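Local coordinates for minor fimbrium anchoring subunit Mfa2 (Porphyromonas gingivalis, PDB 5NFI), which anchors the minor (Mfa1) fimbriae in the bacterial outer membrane through its interaction with Mfa1 and regulates fimbrial length, at residues A[5-11]-A[133-139]; A[25-30]-A[42-48]; A[67-73]-A[111-117]; A[90-96]-A[168-173]. All blocks are in the same frame, centred on the assembly; numbering follows the deposited sequence.

Contact 1: A[5-11]-A[133-139]; sequences VYVNFYS and IHTRANL
Tyr10, Arg136 and Tyr6 have the largest areas buried by this contact (123, 77 and 74 Å²), a third of the 826 Å² total. They project from a parallel strand pair, 5-10 with 133-138, axes 4.5 Å apart at 24°, in step from Val5-Ile133 to Tyr10-Asn138 (CA-CA 4.5 to 5.2 Å). Tyr6, Asn8 and Tyr10 turn both N and O to segment 133-139: Tyr6 N to Ile133 O (2.8 Å), Thr135 N to Tyr6 O (2.9 Å), Asn8 N to Thr135 O (3.0 Å), Ala137 N to Asn8 O (2.9 Å), Tyr10 N to Ala137 O (3.1 Å) and Leu139 N to Tyr10 O (2.8 Å). The backbones of Val5 and Val7 bond instead to Ile58 and Trp56, so strand 3-10 lies between 56-60 and 133-151, a parallel pair in a largely antiparallel mixed sheet, consistent with a transthyretin-like fold. Ser11 OG donates to Leu139 O (2.6 Å). On Tyr10, chi1 p, the Arg136 guanidinium (chi1 m, chi3 p) stacks over one face, centres 3.6 Å apart, planes at 11°; Asn138 CB makes a CH-pi contact with the other, 4.1 Å from the centroid. Tyr6, chi1 m, is slid aside from the His134 ring, centroids 5.0 Å apart; His134 ND1 bonds to Glu55. The chemistry divides by face: cation-pi and polar groups on one; on the other a mainly apolar layer of Val5, Val7, Phe9, Ile133, Ala137 and Thr135 CG2, with Phe9 packing on Leu28 and Val30.

Contact 2: A[25-30]-A[42-48]; sequences VARLNV and ANVFEDV
Strands 28-30 and 42-45 run antiparallel, axes 4.8 Å apart at 165°, as the two arms of a beta hairpin. Leu28-Phe45 and Val30-Asn43 are hydrogen-bonded pairs (Leu28 N to Phe45 O and Phe45 N to Leu28 O, both 2.9 Å; Val30 N to Asn43 O 2.8 Å; Asn43 N to Val30 O 2.9 Å), flanking the non-hydrogen-bonded Asn29-Val44. Past the strands, Asp47 takes positive phi and psi (56/34), and Val48 N reaches Ala26 O at 2.9 Å. Arg27, chi1 p, forms a two-pronged salt bridge with Glu46: NE to OE1 3.1 Å, NH2 to OE2 2.8 Å. The face bearing Leu28, Val30 and Phe45 is mainly apolar, with Asn43 at its end: Phe45, chi1 m, sets its ring edge against Leu28 CB (CD2 to CB 4.0 Å) and Val30 CG2 (CE2 to CG2 3.9 Å), while Leu28 CD1 meets Val48 CG2 at 3.7 Å. Strand 64-72 pairs with the other edge of strand 28-33, and Phe9 of strand 3-10 and Ile58 of strand 56-60 pack across the mainly apolar face.

Contact 3: A[67-73]-A[111-117]; sequences TIFAWGN and TLWYATS
Segment 111-117 runs antiparallel to 67-73, strand axes 4.6 Å apart at 165°, in a register from Asn73-Leu112 to Ile68-Ser117. At Thr111 the backbone O accepts from Asn73 ND2 (3.2 Å); Asn73 has phi/psi 65/41, and its OD1 accepts a hydrogen bond from Ala26 N. Leu112, chi1 t, brings CD1 to 3.5 Å from Gly72 O and CD2 to 4.3 Å from Trp71 CZ3. Trp113 pairs with Gly72, Gly72 N to Trp113 O (2.8 Å) and Trp113 N to Gly72 O (3.0 Å). An ideal CB on Gly72 would come only 3.0 Å from Trp113 CB, so the close 4.5 Å CA-CA spacing is in keeping with the absence of a side chain there. Tyr114, chi1 t, meets Trp71 (chi1 m) obliquely, CD1 to CE2 3.5 Å with planes at 49°, and its CE1 lies 3.9 Å from Phe69 CB. Ala115 forms the next hydrogen-bonded pair, N to Ala70 O and O to Ala70 N, both 2.9 Å. Thr116 OG1 and Tyr114 OH share a 2.5 Å hydrogen bond, and Thr116 CG2 sits 4.0 Å from the Phe69 ring edge at CE1. Ser117 closes the ladder: N to Ile68 O 3.1 Å, OG accepting from Ile68 N at 3.2 Å. With strands 28-33 and 133-151 bonded on the outer edges, this is the buried interior of a beta sheet, consistent with the transthyretin-like sandwich of the fimbrillin superfamily.

Contact 4: A[90-96]-A[168-173]; sequences KQQVLMR and GSYRFD
Phe172, chi1 m with chi2 at 90°, presents a ring face to Leu94: Leu94 CB stands 3.9 Å from the Phe172 ring centroid, 1° off the normal, and Leu94 (chi1 t, chi2 p) brings CD1 to 3.4 Å from Phe172 CE2. Tyr170, chi1 m, meets the CE of selenomethionine Met95 (chi1 off-well, -148°) at CD1 (3.4 Å). Arg96, chi1 m, extends its NH1 to Ser169 OG (2.8 Å, weak). Strands 93-96 and 169-171 are antiparallel, 160° apart and 4.6 Å between axes, and carry a classic beta bulge: Leu94 and Met95 both face Tyr170, whose O takes Leu94 N at 2.9 Å and Met95 N weakly at 3.4 Å. Leu94, at the first bulge position, has helical phi/psi (-73/-34), its CA-to-CB bond pointing toward segment 168-173. Tyr170 N bonds to Met95 O at 3.0 Å. Asp173, after its strand, bonds through N to Lys90 O (3.3 Å); Arg171, chi1 m, lays CD 3.2 Å from Gln91 O. Tyr31 meets the Phe172 ring edge-to-face, and Trp71 NE1 bonds to Phe172 O.

Contacts 1, 2 and 3 belong to one sheet system and touch one another, whereas contact 4 lies in a separate small sheet. Contact 3 is the hub: its centre is about 10 Å from those of contacts 1 and 2 and about 12 Å from that of contact 4. Phe9 of contact 1 joins three of them, its CE2 3.4 Å from Leu28 CD1 and its CE1 3.6 Å from Ala70 CB. Asn29 N to Trp71 O (2.9 Å) ties contact 2 to contact 3. Trp71 bridges onward, NE1 to Phe172 O at 3.0 Å. Contacts 1 and 4 stay about 11 Å apart at their nearest atoms. In sequence, contacts 2 and 3 are nested within contact 1, while contact 4 crosses both 1 and 3.

Contact 1: A[5-11]-A[133-139]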
# COMPACT_ATOMS: atom_id res chain seq x y z
N VAL A 5 -25.90 7.52 -1.97
CA VAL A 5 -24.97 8.43 -1.32
C VAL A 5 -24.09 9.10 -2.35
O VAL A 5 -23.46 8.43 -3.15
CB VAL A 5 -24.02 7.69 -0.32
CG1 VAL A 5 -23.19 8.70 0.46
CG2 VAL A 5 -24.80 6.80 0.61
N TYR A 6 -24.01 10.43 -2.34
CA TYR A 6 -22.99 11.07 -3.15
C TYR A 6 -21.70 11.12 -2.35
O TYR A 6 -21.71 11.49 -1.18
CB TYR A 6 -23.41 12.47 -3.59
CG TYR A 6 -24.51 12.49 -4.63
CD1 TYR A 6 -24.23 12.19 -5.96
CD2 TYR A 6 -25.82 12.80 -4.29
CE1 TYR A 6 -25.24 12.21 -6.92
CE2 TYR A 6 -26.81 12.82 -5.23
CZ TYR A 6 -26.52 12.52 -6.54
OH TYR A 6 -27.54 12.54 -7.48
N VAL A 7 -20.60 10.73 -2.98
CA VAL A 7 -19.31 10.68 -2.30
C VAL A 7 -18.27 11.53 -3.01
O VAL A 7 -18.10 11.44 -4.23
CB VAL A 7 -18.78 9.24 -2.19
CG1 VAL A 7 -17.45 9.24 -1.48
CG2 VAL A 7 -19.76 8.37 -1.43
N ASN A 8 -17.60 12.35 -2.22
CA ASN A 8 -16.52 13.20 -2.69
C ASN A 8 -15.17 12.62 -2.27
O ASN A 8 -14.97 12.24 -1.11
CB ASN A 8 -16.67 14.60 -2.13
CG ASN A 8 -15.48 15.47 -2.43
OD1 ASN A 8 -14.54 15.55 -1.63
ND2 ASN A 8 -15.50 16.11 -3.59
N PHE A 9 -14.23 12.56 -3.20
CA PHE A 9 -12.97 11.93 -2.86
C PHE A 9 -11.86 12.94 -2.82
O PHE A 9 -11.67 13.72 -3.77
CB PHE A 9 -12.65 10.80 -3.84
CG PHE A 9 -13.60 9.63 -3.75
CD1 PHE A 9 -13.65 8.84 -2.61
CD2 PHE A 9 -14.44 9.32 -4.82
CE1 PHE A 9 -14.52 7.76 -2.54
CE2 PHE A 9 -15.30 8.24 -4.75
CZ PHE A 9 -15.34 7.45 -3.61
N TYR A 10 -11.15 12.94 -1.69
CA TYR A 10 -10.00 13.80 -1.45
C TYR A 10 -8.82 12.98 -0.93
O TYR A 10 -8.92 11.77 -0.74
CB TYR A 10 -10.37 14.93 -0.47
CG TYR A 10 -10.68 14.52 0.96
CD1 TYR A 10 -11.90 13.97 1.30
CD2 TYR A 10 -9.75 14.74 1.98
CE1 TYR A 10 -12.20 13.63 2.62
CE2 TYR A 10 -10.04 14.40 3.31
CZ TYR A 10 -11.27 13.84 3.62
OH TYR A 10 -11.57 13.50 4.92
N SER A 11 -7.69 13.65 -0.71
CA SER A 11 -6.55 12.99 -0.09
C SER A 11 -5.83 13.97 0.83
O SER A 11 -5.24 14.95 0.39
CB SER A 11 -5.59 12.44 -1.14
OG SER A 11 -4.59 11.63 -0.55
N ILE A 133 -28.11 11.30 0.24
CA ILE A 133 -27.23 11.92 1.23
C ILE A 133 -25.87 12.20 0.61
O ILE A 133 -25.61 11.86 -0.55
CB ILE A 133 -27.08 11.05 2.48
CG1 ILE A 133 -26.36 9.75 2.17
CG2 ILE A 133 -28.44 10.75 3.08
CD1 ILE A 133 -26.40 8.77 3.30
N HIS A 134 -25.00 12.84 1.38
CA HIS A 134 -23.65 13.12 0.91
C HIS A 134 -22.63 12.74 1.96
O HIS A 134 -22.95 12.64 3.14
CB HIS A 134 -23.50 14.59 0.56
CG HIS A 134 -24.36 15.01 -0.59
ND1 HIS A 134 -23.84 15.36 -1.82
CD2 HIS A 134 -25.70 15.14 -0.71
CE1 HIS A 134 -24.82 15.68 -2.64
NE2 HIS A 134 -25.96 15.56 -1.99
N THR A 135 -21.39 12.54 1.51
CA THR A 135 -20.28 12.27 2.39
C THR A 135 -18.97 12.49 1.64
O THR A 135 -18.97 12.69 0.43
CB THR A 135 -20.33 10.84 2.95
OG1 THR A 135 -19.36 10.69 4.00
CG2 THR A 135 -20.06 9.82 1.86
N ARG A 136 -17.86 12.49 2.38
CA ARG A 136 -16.51 12.59 1.83
C ARG A 136 -15.71 11.38 2.27
O ARG A 136 -15.98 10.81 3.33
CB ARG A 136 -15.81 13.87 2.29
CG ARG A 136 -16.49 15.13 1.87
CD ARG A 136 -15.83 16.38 2.46
NE ARG A 136 -14.53 16.70 1.87
CZ ARG A 136 -13.38 16.81 2.54
NH1 ARG A 136 -13.34 16.63 3.86
NH2 ARG A 136 -12.27 17.14 1.89
N ALA A 137 -14.70 11.02 1.47
CA ALA A 137 -13.79 9.92 1.83
C ALA A 137 -12.33 10.29 1.54
O ALA A 137 -12.03 10.88 0.51
CB ALA A 137 -14.17 8.67 1.07
N ASN A 138 -11.43 9.94 2.46
CA ASN A 138 -10.01 10.28 2.33
C ASN A 138 -9.19 9.13 1.75
O ASN A 138 -8.98 8.09 2.40
CB ASN A 138 -9.44 10.69 3.69
CG ASN A 138 -8.00 11.22 3.60
OD1 ASN A 138 -7.33 11.10 2.58
ND2 ASN A 138 -7.53 11.81 4.69
N LEU A 139 -8.71 9.32 0.53
CA LEU A 139 -7.92 8.30 -0.13
C LEU A 139 -6.49 8.42 0.36
O LEU A 139 -5.86 9.48 0.24
CB LEU A 139 -7.97 8.45 -1.65
CG LEU A 139 -9.31 8.14 -2.32
CD1 LEU A 139 -9.41 8.88 -3.64
CD2 LEU A 139 -9.44 6.64 -2.55

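Contact 2: A[25-30]-A[42-48]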
# COMPACT_ATOMS: atom_id res chain seq x y z
N VAL A 25 -5.19 9.20 -9.21
CA VAL A 25 -6.35 8.31 -9.14
C VAL A 25 -7.15 8.38 -10.41
O VAL A 25 -7.79 9.39 -10.67
CB VAL A 25 -7.24 8.66 -7.95
CG1 VAL A 25 -8.44 7.74 -7.91
CG2 VAL A 25 -6.42 8.56 -6.66
N ALA A 26 -7.11 7.32 -11.22
CA ALA A 26 -7.74 7.33 -12.55
C ALA A 26 -9.02 6.50 -12.64
O ALA A 26 -9.78 6.63 -13.59
CB ALA A 26 -6.77 6.84 -13.61
N ARG A 27 -9.25 5.64 -11.66
CA ARG A 27 -10.45 4.83 -11.67
C ARG A 27 -10.81 4.43 -10.26
O ARG A 27 -9.99 4.54 -9.36
CB ARG A 27 -10.26 3.62 -12.57
CG ARG A 27 -9.26 2.61 -12.07
CD ARG A 27 -9.04 1.50 -13.09
NE ARG A 27 -10.27 0.82 -13.50
CZ ARG A 27 -10.95 -0.04 -12.76
NH1 ARG A 27 -10.57 -0.35 -11.52
NH2 ARG A 27 -12.05 -0.59 -13.24
N LEU A 28 -12.04 3.98 -10.05
CA LEU A 28 -12.56 3.73 -8.71
C LEU A 28 -13.40 2.46 -8.66
O LEU A 28 -14.11 2.12 -9.60
CB LEU A 28 -13.41 4.91 -8.22
CG LEU A 28 -12.67 6.19 -7.79
CD1 LEU A 28 -13.64 7.32 -7.61
CD2 LEU A 28 -11.83 5.98 -6.50
N ASN A 29 -13.28 1.74 -7.55
CA ASN A 29 -14.16 0.65 -7.21
C ASN A 29 -14.74 1.00 -5.83
O ASN A 29 -14.02 0.99 -4.83
CB ASN A 29 -13.42 -0.70 -7.17
CG ASN A 29 -12.91 -1.14 -8.55
OD1 ASN A 29 -11.96 -0.58 -9.09
ND2 ASN A 29 -13.50 -2.20 -9.07
N VAL A 30 -16.01 1.34 -5.78
CA VAL A 30 -16.63 1.81 -4.55
C VAL A 30 -17.73 0.86 -4.11
O VAL A 30 -18.67 0.57 -4.87
CB VAL A 30 -17.18 3.23 -4.73
CG1 VAL A 30 -17.62 3.79 -3.40
CG2 VAL A 30 -16.12 4.11 -5.32
N ALA A 42 -22.07 -2.35 -5.45
CA ALA A 42 -20.73 -2.46 -6.03
C ALA A 42 -20.60 -1.64 -7.30
O ALA A 42 -21.26 -1.94 -8.30
CB ALA A 42 -20.39 -3.92 -6.30
N ASN A 43 -19.74 -0.63 -7.29
CA ASN A 43 -19.68 0.30 -8.40
C ASN A 43 -18.28 0.54 -8.95
O ASN A 43 -17.30 0.57 -8.20
CB ASN A 43 -20.30 1.64 -7.99
CG ASN A 43 -21.67 1.47 -7.38
OD1 ASN A 43 -22.65 1.25 -8.09
ND2 ASN A 43 -21.75 1.57 -6.05
N VAL A 44 -18.20 0.74 -10.26
CA VAL A 44 -16.93 0.96 -10.92
C VAL A 44 -16.98 2.25 -11.73
O VAL A 44 -17.92 2.48 -12.49
CB VAL A 44 -16.58 -0.22 -11.84
CG1 VAL A 44 -15.29 0.04 -12.57
CG2 VAL A 44 -16.51 -1.54 -11.04
N PHE A 45 -15.98 3.12 -11.55
CA PHE A 45 -15.96 4.37 -12.31
C PHE A 45 -14.63 4.56 -13.03
O PHE A 45 -13.57 4.66 -12.40
CB PHE A 45 -16.24 5.57 -11.39
CG PHE A 45 -17.44 5.40 -10.52
CD1 PHE A 45 -18.71 5.43 -11.06
CD2 PHE A 45 -17.31 5.20 -9.16
CE1 PHE A 45 -19.83 5.26 -10.26
CE2 PHE A 45 -18.42 5.04 -8.35
CZ PHE A 45 -19.68 5.06 -8.90
N GLU A 46 -14.68 4.60 -14.35
CA GLU A 46 -13.51 4.89 -15.15
C GLU A 46 -13.39 6.41 -15.33
O GLU A 46 -14.27 7.15 -14.93
CB GLU A 46 -13.58 4.17 -16.49
CG GLU A 46 -14.02 2.72 -16.39
CD GLU A 46 -12.96 1.81 -15.80
OE1 GLU A 46 -11.76 2.19 -15.80
OE2 GLU A 46 -13.32 0.70 -15.33
N ASP A 47 -12.27 6.86 -15.90
CA ASP A 47 -12.03 8.26 -16.22
C ASP A 47 -12.16 9.20 -15.02
O ASP A 47 -12.57 10.35 -15.16
CB ASP A 47 -12.96 8.68 -17.35
CG ASP A 47 -12.87 7.74 -18.54
OD1 ASP A 47 -11.76 7.23 -18.80
OD2 ASP A 47 -13.90 7.52 -19.22
N VAL A 48 -11.78 8.71 -13.85
CA VAL A 48 -11.85 9.52 -12.65
C VAL A 48 -10.85 10.67 -12.68
O VAL A 48 -9.67 10.50 -12.98
CB VAL A 48 -11.59 8.66 -11.39
CG1 VAL A 48 -11.42 9.54 -10.16
CG2 VAL A 48 -12.73 7.68 -11.19

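Contact 3: A[67-73]-A[111-117]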
# COMPACT_ATOMS: atom_id res chain seq x y z
N THR A 67 -21.45 1.95 5.34
CA THR A 67 -20.10 2.45 5.23
C THR A 67 -19.65 2.18 3.80
O THR A 67 -20.03 1.16 3.20
CB THR A 67 -19.13 1.79 6.23
OG1 THR A 67 -19.73 1.76 7.53
CG2 THR A 67 -17.83 2.56 6.29
N ILE A 68 -18.87 3.09 3.25
CA ILE A 68 -18.39 2.94 1.90
C ILE A 68 -16.88 2.68 1.91
O ILE A 68 -16.13 3.36 2.60
CB ILE A 68 -18.74 4.17 1.07
CG1 ILE A 68 -20.05 3.90 0.33
CG2 ILE A 68 -17.63 4.52 0.10
CD1 ILE A 68 -20.72 5.12 -0.22
N PHE A 69 -16.46 1.66 1.16
CA PHE A 69 -15.04 1.37 0.98
C PHE A 69 -14.65 1.74 -0.45
O PHE A 69 -15.35 1.40 -1.40
CB PHE A 69 -14.73 -0.10 1.27
CG PHE A 69 -15.17 -0.56 2.65
CD1 PHE A 69 -15.08 0.29 3.74
CD2 PHE A 69 -15.67 -1.83 2.84
CE1 PHE A 69 -15.48 -0.12 5.00
CE2 PHE A 69 -16.07 -2.24 4.10
CZ PHE A 69 -15.97 -1.38 5.17
N ALA A 70 -13.54 2.44 -0.61
CA ALA A 70 -13.20 2.89 -1.96
C ALA A 70 -11.77 2.53 -2.35
O ALA A 70 -10.81 2.71 -1.58
CB ALA A 70 -13.42 4.39 -2.09
N TRP A 71 -11.63 2.04 -3.57
CA TRP A 71 -10.34 1.62 -4.06
C TRP A 71 -9.99 2.34 -5.33
O TRP A 71 -10.79 2.40 -6.26
CB TRP A 71 -10.33 0.11 -4.28
CG TRP A 71 -10.41 -0.67 -3.01
CD1 TRP A 71 -11.54 -1.13 -2.40
CD2 TRP A 71 -9.30 -1.09 -2.19
NE1 TRP A 71 -11.21 -1.82 -1.25
CE2 TRP A 71 -9.84 -1.81 -1.10
CE3 TRP A 71 -7.91 -0.93 -2.28
CZ2 TRP A 71 -9.04 -2.37 -0.11
CZ3 TRP A 71 -7.11 -1.48 -1.29
CH2 TRP A 71 -7.68 -2.20 -0.22
N GLY A 72 -8.78 2.89 -5.36
CA GLY A 72 -8.33 3.67 -6.49
C GLY A 72 -7.26 2.93 -7.25
O GLY A 72 -6.29 2.45 -6.66
N ASN A 73 -7.46 2.86 -8.57
CA ASN A 73 -6.56 2.22 -9.51
C ASN A 73 -6.41 0.72 -9.31
O ASN A 73 -5.32 0.18 -9.42
CB ASN A 73 -5.18 2.88 -9.45
CG ASN A 73 -5.25 4.36 -9.67
OD1 ASN A 73 -6.15 4.85 -10.37
ND2 ASN A 73 -4.30 5.09 -9.10
N THR A 111 -0.08 3.59 -8.74
CA THR A 111 -0.51 3.99 -7.41
C THR A 111 -1.71 3.16 -7.03
O THR A 111 -2.50 2.79 -7.90
CB THR A 111 -0.86 5.46 -7.36
OG1 THR A 111 -1.56 5.83 -8.56
CG2 THR A 111 0.41 6.28 -7.25
N LEU A 112 -1.84 2.84 -5.76
CA LEU A 112 -3.02 2.14 -5.29
C LEU A 112 -3.57 2.87 -4.10
O LEU A 112 -2.81 3.23 -3.19
CB LEU A 112 -2.70 0.70 -4.92
CG LEU A 112 -3.91 -0.09 -4.43
CD1 LEU A 112 -4.76 -0.49 -5.61
CD2 LEU A 112 -3.50 -1.31 -3.61
N TRP A 113 -4.87 3.09 -4.09
CA TRP A 113 -5.44 3.97 -3.06
C TRP A 113 -6.62 3.38 -2.31
O TRP A 113 -7.43 2.67 -2.90
CB TRP A 113 -5.89 5.28 -3.70
CG TRP A 113 -4.82 6.01 -4.42
CD1 TRP A 113 -4.32 5.73 -5.66
CD2 TRP A 113 -4.14 7.19 -3.97
NE1 TRP A 113 -3.36 6.64 -6.00
CE2 TRP A 113 -3.23 7.56 -4.98
CE3 TRP A 113 -4.21 7.96 -2.81
CZ2 TRP A 113 -2.40 8.66 -4.87
CZ3 TRP A 113 -3.39 9.05 -2.70
CH2 TRP A 113 -2.50 9.40 -3.72
N TYR A 114 -6.73 3.68 -1.02
CA TYR A 114 -7.89 3.25 -0.26
C TYR A 114 -8.56 4.37 0.55
O TYR A 114 -7.90 5.26 1.07
CB TYR A 114 -7.53 2.11 0.68
CG TYR A 114 -8.73 1.71 1.49
CD1 TYR A 114 -9.82 1.07 0.89
CD2 TYR A 114 -8.83 2.03 2.83
CE1 TYR A 114 -10.95 0.73 1.61
CE2 TYR A 114 -9.95 1.70 3.56
CZ TYR A 114 -11.01 1.06 2.94
OH TYR A 114 -12.12 0.72 3.68
N ALA A 115 -9.88 4.33 0.66
CA ALA A 115 -10.56 5.23 1.57
C ALA A 115 -11.69 4.52 2.32
O ALA A 115 -12.35 3.64 1.76
CB ALA A 115 -11.11 6.44 0.82
N THR A 116 -11.88 4.89 3.58
CA THR A 116 -13.10 4.53 4.28
C THR A 116 -13.85 5.82 4.53
O THR A 116 -13.29 6.78 5.05
CB THR A 116 -12.85 3.81 5.61
OG1 THR A 116 -12.11 2.60 5.38
CG2 THR A 116 -14.17 3.47 6.28
N SER A 117 -15.11 5.86 4.12
CA SER A 117 -15.97 6.99 4.45
C SER A 117 -16.45 6.87 5.90
O SER A 117 -16.32 5.81 6.52
CB SER A 117 -17.18 7.04 3.52
OG SER A 117 -18.17 6.14 3.96

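Contact 4: A[90-96]-A[168-173]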
# COMPACT_ATOMS: atom_id res chain seq x y z
N LYS A 90 -17.56 -7.56 4.59
CA LYS A 90 -16.51 -6.54 4.70
C LYS A 90 -15.10 -7.12 4.81
O LYS A 90 -14.15 -6.54 4.31
CB LYS A 90 -16.78 -5.62 5.91
CG LYS A 90 -16.73 -6.37 7.25
CD LYS A 90 -17.02 -5.58 8.53
CE LYS A 90 -17.92 -4.37 8.36
NZ LYS A 90 -18.25 -3.84 9.73
N GLN A 91 -14.96 -8.27 5.45
CA GLN A 91 -13.65 -8.77 5.84
C GLN A 91 -13.16 -9.92 4.95
O GLN A 91 -12.15 -10.54 5.25
CB GLN A 91 -13.65 -9.22 7.30
CG GLN A 91 -14.36 -10.54 7.58
CD GLN A 91 -15.90 -10.46 7.59
OE1 GLN A 91 -16.49 -9.41 7.38
NE2 GLN A 91 -16.54 -11.59 7.87
N GLN A 92 -13.87 -10.19 3.86
CA GLN A 92 -13.40 -11.17 2.89
C GLN A 92 -12.33 -10.55 2.01
O GLN A 92 -12.24 -9.33 1.89
CB GLN A 92 -14.55 -11.69 2.04
CG GLN A 92 -15.46 -12.67 2.76
CD GLN A 92 -16.70 -13.05 1.95
OE1 GLN A 92 -17.77 -12.47 2.13
NE2 GLN A 92 -16.54 -14.00 1.04
N VAL A 93 -11.51 -11.38 1.39
CA VAL A 93 -10.42 -10.85 0.59
C VAL A 93 -10.90 -10.35 -0.76
O VAL A 93 -11.37 -11.10 -1.60
CB VAL A 93 -9.31 -11.89 0.38
CG1 VAL A 93 -8.14 -11.27 -0.39
CG2 VAL A 93 -8.84 -12.45 1.72
N LEU A 94 -10.76 -9.05 -0.96
CA LEU A 94 -11.08 -8.47 -2.25
C LEU A 94 -10.06 -8.80 -3.34
O LEU A 94 -10.42 -9.02 -4.51
CB LEU A 94 -11.19 -6.95 -2.10
CG LEU A 94 -11.38 -6.15 -3.37
CD1 LEU A 94 -12.59 -6.68 -4.16
CD2 LEU A 94 -11.55 -4.68 -3.02
N MSE A 95 -8.80 -8.91 -2.94
CA MSE A 95 -7.69 -8.59 -3.83
C MSE A 95 -6.41 -9.31 -3.45
O MSE A 95 -6.04 -9.32 -2.28
CB MSE A 95 -7.44 -7.09 -3.74
CG MSE A 95 -6.94 -6.36 -4.93
SE MSE A 95 -6.63 -4.56 -4.21
CE MSE A 95 -4.84 -4.82 -3.47
N ARG A 96 -5.72 -9.89 -4.43
CA ARG A 96 -4.37 -10.38 -4.21
C ARG A 96 -3.44 -9.91 -5.30
O ARG A 96 -3.76 -10.04 -6.47
CB ARG A 96 -4.36 -11.91 -4.14
CG ARG A 96 -4.94 -12.45 -2.87
CD ARG A 96 -4.87 -13.95 -2.82
NE ARG A 96 -5.80 -14.49 -1.84
CZ ARG A 96 -5.66 -14.38 -0.52
NH1 ARG A 96 -4.62 -13.72 -0.02
NH2 ARG A 96 -6.55 -14.91 0.30
N GLY A 168 0.32 -8.34 0.03
CA GLY A 168 -0.22 -8.38 -1.33
C GLY A 168 -1.71 -8.71 -1.38
O GLY A 168 -2.29 -8.87 -2.45
N SER A 169 -2.32 -8.80 -0.21
CA SER A 169 -3.71 -9.21 -0.13
C SER A 169 -4.50 -8.29 0.78
O SER A 169 -4.09 -8.01 1.90
CB SER A 169 -3.79 -10.64 0.38
OG SER A 169 -3.09 -11.48 -0.51
N TYR A 170 -5.63 -7.80 0.29
CA TYR A 170 -6.40 -6.85 1.07
C TYR A 170 -7.87 -7.23 1.17
O TYR A 170 -8.47 -7.72 0.20
CB TYR A 170 -6.22 -5.45 0.48
CG TYR A 170 -4.80 -4.97 0.62
CD1 TYR A 170 -3.81 -5.44 -0.24
CD2 TYR A 170 -4.43 -4.09 1.64
CE1 TYR A 170 -2.49 -5.05 -0.11
CE2 TYR A 170 -3.09 -3.69 1.77
CZ TYR A 170 -2.13 -4.19 0.89
OH TYR A 170 -0.81 -3.81 0.99
N ARG A 171 -8.44 -7.02 2.36
CA ARG A 171 -9.86 -7.22 2.57
C ARG A 171 -10.63 -6.09 1.90
O ARG A 171 -10.02 -5.17 1.35
CB ARG A 171 -10.18 -7.27 4.06
CG ARG A 171 -9.41 -8.34 4.79
CD ARG A 171 -9.90 -8.51 6.21
NE ARG A 171 -8.81 -8.90 7.10
CZ ARG A 171 -8.34 -10.14 7.18
NH1 ARG A 171 -8.87 -11.10 6.43
NH2 ARG A 171 -7.34 -10.42 8.01
N PHE A 172 -11.96 -6.15 1.92
CA PHE A 172 -12.75 -5.09 1.33
C PHE A 172 -12.53 -3.78 2.06
O PHE A 172 -12.25 -2.76 1.43
CB PHE A 172 -14.23 -5.46 1.30
CG PHE A 172 -14.60 -6.28 0.12
CD1 PHE A 172 -14.53 -7.65 0.17
CD2 PHE A 172 -14.97 -5.67 -1.06
CE1 PHE A 172 -14.84 -8.41 -0.94
CE2 PHE A 172 -15.29 -6.43 -2.16
CZ PHE A 172 -15.23 -7.80 -2.10
N ASP A 173 -12.61 -3.80 3.39
CA ASP A 173 -12.14 -2.66 4.17
C ASP A 173 -10.65 -2.58 3.87
O ASP A 173 -10.08 -3.54 3.35
CB ASP A 173 -12.43 -2.82 5.66
CG ASP A 173 -11.80 -4.07 6.28
OD1 ASP A 173 -10.71 -4.51 5.86
OD2 ASP A 173 -12.41 -4.62 7.22